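Local coordinates for protein adenosine kinase (Sinorhizobium meliloti, PDB 3UBO) that probably phosphorylates adenosine, passing the terminal phosphate of ATP to the nucleoside, as a member of the pfkB (ribokinase-like) kinase family, at residues L243-L248 against S253-G258. Numbering follows the deposited sequence.
Sequences LAAVTL and SVVVRG. With ADP (adenosine-5'-diphosphate), chain D.
Val255 spreads its two methyls over Leu243 and Ala245 at the apolar centre of a β-hairpin whose first arm is the edge strand of the parallel sheet of this pfkB-family kinase. With Val255 CG1 anti to the backbone N (chi1 -176°), that methyl packs against Leu243 CD1. Val255 CG2 sits 3.8 Å from Ala245 CB. This face is covered by helix 278-290, where Phe286 touches both Val255 and Ala245. The other face carries Ala244, Val246 and Val256 against helix 230-240; there Val254 CG1 lies 4.1 Å from Val246 CB. Toward the turn, Leu248 CD1 comes within 3.9 Å of Val254 CG1.

Between the antiparallel backbones, Ala244 and Val256 form a hydrogen-bonded pair. Val256 O takes the N-H of Ala244 in its carbonyl plane, whereas Val256 N reaches Ala244 O (3.0 Å) from well above that carbonyl's plane. Leu243, Ala245 and Thr247 bond by their backbones to strand 213-217. Thr247 and Leu248 belong to the ADP pocket, where Ser249 and Gly252 also hold the nucleotide. Nearer this end, the bond from Val246 N to Val254 O is weak, but Val246 O receives Val254 N at 3.1 Å, nearly straight at 164°, and also meets the CA-H of Ser253.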
ATOM      1  N   LEU A 243      11.397  25.565  22.980  1.00 78.52           N
ATOM      2  CA  LEU A 243      10.535  25.660  21.805  1.00 75.64           C
ATOM      3  C   LEU A 243       9.493  24.514  21.851  1.00 74.59           C
ATOM      4  O   LEU A 243       9.807  23.362  22.219  1.00 74.42           O
ATOM      5  CB  LEU A 243      11.412  25.561  20.541  1.00 72.34           C
ATOM      6  CG  LEU A 243      10.701  25.846  19.224  1.00 73.19           C
ATOM      7  CD1 LEU A 243       9.787  27.040  19.447  1.00 73.47           C
ATOM      8  CD2 LEU A 243      11.687  26.051  18.050  1.00 71.54           C
ATOM      9  N   ALA A 244       8.259  24.832  21.477  1.00 73.26           N
ATOM     10  CA  ALA A 244       7.168  23.862  21.496  1.00 72.40           C
ATOM     11  C   ALA A 244       5.999  24.146  20.465  1.00 73.80           C
ATOM     12  O   ALA A 244       5.158  25.028  20.658  1.00 71.26           O
ATOM     13  CB  ALA A 244       6.639  23.744  22.903  1.00 72.07           C
ATOM     14  N   ALA A 245       5.973  23.363  19.388  1.00 72.07           N
ATOM     15  CA  ALA A 245       4.919  23.382  18.378  1.00 71.02           C
ATOM     16  C   ALA A 245       3.674  22.510  18.732  1.00 70.23           C
ATOM     17  O   ALA A 245       3.821  21.343  19.121  1.00 68.54           O
ATOM     18  CB  ALA A 245       5.515  22.964  17.029  1.00 68.18           C
ATOM     19  N   VAL A 246       2.467  23.076  18.584  1.00 68.87           N
ATOM     20  CA  VAL A 246       1.241  22.347  18.892  1.00 68.85           C
ATOM     21  C   VAL A 246       0.245  22.266  17.720  1.00 70.92           C
ATOM     22  O   VAL A 246      -0.317  23.282  17.299  1.00 72.77           O
ATOM     23  CB  VAL A 246       0.581  22.940  20.132  1.00 68.44           C
ATOM     24  CG1 VAL A 246      -0.802  22.373  20.335  1.00 69.19           C
ATOM     25  CG2 VAL A 246       1.455  22.661  21.309  1.00 67.48           C
ATOM     26  N   THR A 247      -0.001  21.063  17.191  1.00 71.17           N
ATOM     27  CA  THR A 247      -0.960  20.918  16.089  1.00 69.11           C
ATOM     28  C   THR A 247      -2.426  21.069  16.527  1.00 67.73           C
ATOM     29  O   THR A 247      -2.859  20.566  17.549  1.00 66.50           O
ATOM     30  CB  THR A 247      -0.706  19.623  15.257  1.00 70.44           C
ATOM     31  OG1 THR A 247      -0.796  18.473  16.111  1.00 73.67           O
ATOM     32  CG2 THR A 247       0.662  19.643  14.555  1.00 62.58           C
ATOM     33  N   LEU A 248      -3.181  21.806  15.719  1.00 72.37           N
ATOM     34  CA  LEU A 248      -4.607  22.119  15.971  1.00 70.93           C
ATOM     35  C   LEU A 248      -5.517  21.575  14.867  1.00 70.63           C
ATOM     36  O   LEU A 248      -6.484  22.222  14.474  1.00 72.31           O
ATOM     37  CB  LEU A 248      -4.813  23.629  16.058  1.00 71.99           C
ATOM     38  CG  LEU A 248      -4.049  24.441  17.115  1.00 74.25           C
ATOM     39  CD1 LEU A 248      -4.048  25.967  16.779  1.00 68.26           C
ATOM     40  CD2 LEU A 248      -4.555  24.120  18.547  1.00 74.76           C
ATOM     41  N   SER A 253      -1.702  25.431  13.297  1.00 69.42           N
ATOM     42  CA  SER A 253      -0.718  25.261  14.404  1.00 71.04           C
ATOM     43  C   SER A 253      -0.594  26.478  15.338  1.00 71.83           C
ATOM     44  O   SER A 253      -0.935  27.588  14.954  1.00 69.81           O
ATOM     45  CB  SER A 253       0.683  24.905  13.855  1.00 67.14           C
ATOM     46  OG  SER A 253       1.446  26.086  13.605  1.00 69.51           O
ATOM     47  N   VAL A 254      -0.093  26.268  16.558  1.00 70.85           N
ATOM     48  CA  VAL A 254       0.333  27.378  17.415  1.00 70.68           C
ATOM     49  C   VAL A 254       1.665  27.098  18.096  1.00 74.27           C
ATOM     50  O   VAL A 254       1.706  26.432  19.135  1.00 76.02           O
ATOM     51  CB  VAL A 254      -0.708  27.749  18.495  1.00 70.83           C
ATOM     52  CG1 VAL A 254      -1.130  26.544  19.285  1.00 70.83           C
ATOM     53  CG2 VAL A 254      -0.159  28.854  19.388  1.00 71.80           C
ATOM     54  N   VAL A 255       2.763  27.593  17.525  1.00 74.12           N
ATOM     55  CA  VAL A 255       4.074  27.458  18.153  1.00 71.53           C
ATOM     56  C   VAL A 255       4.282  28.402  19.359  1.00 73.12           C
ATOM     57  O   VAL A 255       3.783  29.472  19.408  1.00 75.80           O
ATOM     58  CB  VAL A 255       5.178  27.599  17.105  1.00 72.85           C
ATOM     59  CG1 VAL A 255       6.582  27.352  17.717  1.00 73.65           C
ATOM     60  CG2 VAL A 255       4.940  26.610  15.993  1.00 71.27           C
ATOM     61  N   VAL A 256       5.021  27.970  20.359  1.00 78.12           N
ATOM     62  CA  VAL A 256       5.142  28.714  21.616  1.00 79.62           C
ATOM     63  C   VAL A 256       6.636  28.836  22.056  1.00 80.22           C
ATOM     64  O   VAL A 256       7.381  27.842  22.015  1.00 76.18           O
ATOM     65  CB  VAL A 256       4.236  28.064  22.704  1.00 79.97           C
ATOM     66  CG1 VAL A 256       4.810  28.234  24.057  1.00 81.42           C
ATOM     67  CG2 VAL A 256       2.820  28.635  22.623  1.00 81.35           C
ATOM     68  N   ARG A 257       7.049  30.082  22.388  1.00 83.65           N
ATOM     69  CA  ARG A 257       8.417  30.489  22.838  1.00 81.70           C
ATOM     70  C   ARG A 257       8.294  31.653  23.828  1.00 82.62           C
ATOM     71  O   ARG A 257       8.103  32.824  23.414  1.00 84.05           O
ATOM     72  CB  ARG A 257       9.283  30.917  21.659  1.00 77.47           C
ATOM     73  CG  ARG A 257      10.704  30.925  22.001  1.00 75.99           C
ATOM     74  CD  ARG A 257      11.540  30.529  20.815  1.00 75.94           C
ATOM     75  NE  ARG A 257      11.472  31.523  19.738  1.00 78.38           N
ATOM     76  CZ  ARG A 257      12.233  31.483  18.630  1.00 77.39           C
ATOM     77  NH1 ARG A 257      13.117  30.479  18.442  1.00 70.29           N
ATOM     78  NH2 ARG A 257      12.105  32.445  17.709  1.00 72.50           N
ATOM     79  N   GLY A 258       8.369  31.316  25.120  1.00 79.87           N
ATOM     80  CA  GLY A 258       7.963  32.204  26.199  1.00 79.93           C
ATOM     81  C   GLY A 258       6.530  32.737  26.117  1.00 83.15           C
ATOM     82  O   GLY A 258       5.568  32.035  26.483  1.00 81.99           O
TER
HETATM   83  PB  ADP D 354      -2.649  14.611  15.132  1.00 75.75           P
HETATM   84  O1B ADP D 354      -3.529  13.663  16.172  1.00 74.55           O
HETATM   85  O2B ADP D 354      -1.057  14.922  15.559  1.00 71.97           O
HETATM   86  O3B ADP D 354      -2.653  14.035  13.761  1.00 70.07           O
HETATM   87  PA  ADP D 354      -3.948  17.350  14.512  1.00 77.43           P
HETATM   88  O1A ADP D 354      -5.581  17.374  14.731  1.00 70.75           O
HETATM   89  O2A ADP D 354      -3.345  18.494  15.197  1.00 74.24           O
HETATM   90  O3A ADP D 354      -3.679  15.910  15.352  1.00 78.44           O
HETATM   91  O5' ADP D 354      -3.420  17.404  12.918  1.00 70.89           O
HETATM   92  C5' ADP D 354      -2.027  17.462  12.637  1.00 68.75           C
HETATM   93  C4' ADP D 354      -1.700  18.387  11.419  1.00 70.41           C
HETATM   94  O4' ADP D 354      -2.132  17.933  10.049  1.00 70.35           O
HETATM   95  C3' ADP D 354      -2.301  19.891  11.437  1.00 71.08           C
HETATM   96  O3' ADP D 354      -1.787  20.850  12.343  1.00 70.90           O
HETATM   97  C2' ADP D 354      -2.549  20.249   9.976  1.00 70.77           C
HETATM   98  O2' ADP D 354      -1.554  20.938   9.205  1.00 70.59           O
HETATM   99  C1' ADP D 354      -3.024  18.910   9.485  1.00 69.14           C
HETATM  100  N9  ADP D 354      -4.477  18.650   9.723  1.00 71.70           N
HETATM  101  C8  ADP D 354      -5.067  17.875  10.697  1.00 70.31           C
HETATM  102  N7  ADP D 354      -6.516  17.910  10.540  1.00 69.22           N
HETATM  103  C5  ADP D 354      -6.806  18.763   9.437  1.00 69.89           C
HETATM  104  C6  ADP D 354      -8.075  19.160   8.795  1.00 71.02           C
HETATM  105  N6  ADP D 354      -9.353  18.614   9.291  1.00 68.88           N
HETATM  106  N1  ADP D 354      -8.047  19.979   7.709  1.00 68.47           N
HETATM  107  C2  ADP D 354      -6.829  20.445   7.184  1.00 67.57           C
HETATM  108  N3  ADP D 354      -5.579  20.083   7.807  1.00 68.71           N
HETATM  109  C4  ADP D 354      -5.586  19.232   8.909  1.00 71.29           C